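Local coordinates for protein pumilio homology domain family member 4 (Saccharomyces cerevisiae, PDB 3BWT) that binds single-stranded mRNA through the Pumilio repeats of its PUF domain, as a sequence-specific regulator of gene expression, at residues A40-F44 with E70-Q75. Residues are numbered along the deposited sequence.
Sequences ADAIF and EVTTEQ
Repeat proteins must join each helical module to the next, and here a side chain capping its own helix also hydrogen-bonds to the preceding repeat. Residues 40-44 form one turn of helix 37-47, with Phe44 N hydrogen-bonded to Ala40 O (2.8 Å). Against it runs the joint between helices 60-70 and 73-83, Ala40 opposite Val71 (CA-CA 5.4 Å) and Phe44 opposite Gln75 (7.3 Å). Glu70 closes its helix, its O 3.8 Å from Ala40 CB. Val71 turns extended (phi/psi -81/161), setting CG2 4.4 Å from Ala40 CB and 4.1 Å from Phe44 CD1. Thr72 is the N-cap of the next helix: its OG1 (chi1 p) accepts from Gln75 N (3.3 Å), while Gln75 OE1 accepts from Thr72 N (2.8 Å), a capping box. The corner belongs to Pumilio repeat 2 and packs on helix 37-47 of repeat 1, in the PUF alpha-helical solenoid. From Thr73 the chain is helical, bringing round Gln75, whose m,t side chain lies across Phe44 (chi1 t, chi2 85°); Gln75 CG sits 3.6 Å from the ring centroid, almost on its normal, a CH-pi contact. Past the ring edge, on that same side, Gln75 NE2 donates a hydrogen bond to Asp41 OD1 (2.9 Å; Asp41 chi1 m), and one water donates to Asp41 OD1 (2.5 Å) and Gln75 OE1 (2.9 Å). Val78 and Leu79, further along helix 73-83, also touch Phe44.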
loop_
_atom_site.group_PDB
_atom_site.type_symbol
_atom_site.label_atom_id
_atom_site.label_comp_id
_atom_site.label_asym_id
_atom_site.label_seq_id
_atom_site.Cartn_x
_atom_site.Cartn_y
_atom_site.Cartn_z
ATOM N N ALA A 40 19.097 29.264 3.669
ATOM C CA ALA A 40 18.832 28.436 2.491
ATOM C C ALA A 40 19.839 28.695 1.369
ATOM O O ALA A 40 20.304 27.762 0.715
ATOM C CB ALA A 40 17.406 28.650 1.987
ATOM N N ASP A 41 20.176 29.963 1.147
ATOM C CA ASP A 41 21.122 30.318 0.100
ATOM C C ASP A 41 22.504 29.759 0.413
ATOM O O ASP A 41 23.123 29.080 -0.402
ATOM C CB ASP A 41 21.225 31.836 -0.026
ATOM C CG ASP A 41 19.988 32.468 -0.618
ATOM O OD1 ASP A 41 19.022 31.744 -0.949
ATOM O OD2 ASP A 41 19.989 33.711 -0.747
ATOM N N ALA A 42 22.989 30.074 1.605
ATOM C CA ALA A 42 24.324 29.683 2.010
ATOM C C ALA A 42 24.458 28.171 1.966
ATOM O O ALA A 42 25.458 27.624 1.486
ATOM C CB ALA A 42 24.597 30.187 3.408
ATOM N N ILE A 43 23.439 27.496 2.478
ATOM C CA ILE A 43 23.473 26.051 2.564
ATOM C C ILE A 43 23.273 25.417 1.189
ATOM O O ILE A 43 23.914 24.422 0.861
ATOM C CB ILE A 43 22.470 25.544 3.607
ATOM C CG1 ILE A 43 22.973 25.912 5.006
ATOM C CG2 ILE A 43 22.273 24.033 3.485
ATOM C CD1 ILE A 43 21.918 25.856 6.072
ATOM N N PHE A 44 22.409 26.011 0.378
ATOM C CA PHE A 44 22.227 25.554 -0.993
ATOM C C PHE A 44 23.537 25.646 -1.772
ATOM O O PHE A 44 23.939 24.698 -2.447
ATOM C CB PHE A 44 21.129 26.368 -1.695
ATOM C CG PHE A 44 21.086 26.184 -3.193
ATOM C CD1 PHE A 44 20.381 25.128 -3.762
ATOM C CD2 PHE A 44 21.737 27.078 -4.037
ATOM C CE1 PHE A 44 20.332 24.969 -5.143
ATOM C CE2 PHE A 44 21.689 26.917 -5.415
ATOM C CZ PHE A 44 20.990 25.866 -5.966
ATOM N N GLU A 70 12.675 24.946 2.370
ATOM C CA GLU A 70 12.988 26.341 2.665
ATOM C C GLU A 70 13.614 27.092 1.493
ATOM O O GLU A 70 13.685 28.324 1.495
ATOM C CB GLU A 70 13.900 26.415 3.892
ATOM C CG GLU A 70 13.579 27.583 4.798
ATOM C CD GLU A 70 12.172 27.508 5.356
ATOM O OE1 GLU A 70 11.779 26.422 5.849
ATOM O OE2 GLU A 70 11.462 28.537 5.306
ATOM N N VAL A 71 14.044 26.328 0.494
ATOM C CA VAL A 71 14.784 26.820 -0.664
ATOM C C VAL A 71 13.797 27.412 -1.689
ATOM O O VAL A 71 12.596 27.117 -1.616
ATOM C CB VAL A 71 15.617 25.641 -1.246
ATOM C CG1 VAL A 71 14.923 24.980 -2.437
ATOM C CG2 VAL A 71 17.005 26.083 -1.581
ATOM N N THR A 72 14.259 28.255 -2.621
ATOM C CA THR A 72 13.317 28.830 -3.605
ATOM C C THR A 72 13.013 27.830 -4.695
ATOM O O THR A 72 13.605 26.761 -4.747
ATOM C CB THR A 72 13.802 30.138 -4.301
ATOM O OG1 THR A 72 14.898 29.846 -5.176
ATOM C CG2 THR A 72 14.197 31.197 -3.295
ATOM N N THR A 73 12.098 28.185 -5.586
ATOM C CA THR A 73 11.796 27.291 -6.695
ATOM C C THR A 73 12.994 27.147 -7.634
ATOM O O THR A 73 13.269 26.058 -8.139
ATOM C CB THR A 73 10.546 27.732 -7.452
ATOM O OG1 THR A 73 9.393 27.360 -6.688
ATOM C CG2 THR A 73 10.480 27.054 -8.807
ATOM N N GLU A 74 13.720 28.239 -7.847
ATOM C CA GLU A 74 14.890 28.185 -8.699
ATOM C C GLU A 74 15.877 27.182 -8.120
ATOM O O GLU A 74 16.395 26.318 -8.829
ATOM C CB GLU A 74 15.542 29.565 -8.837
ATOM C CG GLU A 74 14.777 30.540 -9.737
ATOM C CD GLU A 74 13.441 30.964 -9.138
ATOM O OE1 GLU A 74 13.432 31.458 -7.987
ATOM O OE2 GLU A 74 12.399 30.807 -9.817
ATOM N N GLN A 75 16.132 27.299 -6.823
ATOM C CA GLN A 75 17.107 26.440 -6.173
ATOM C C GLN A 75 16.623 24.999 -6.160
ATOM O O GLN A 75 17.381 24.074 -6.462
ATOM C CB GLN A 75 17.370 26.930 -4.762
ATOM C CG GLN A 75 18.183 28.194 -4.699
ATOM C CD GLN A 75 18.029 28.917 -3.380
ATOM O OE1 GLN A 75 16.965 28.871 -2.755
ATOM N NE2 GLN A 75 19.084 29.597 -2.951
HETATM O O HOH W 1 16.715 30.755 -0.587
#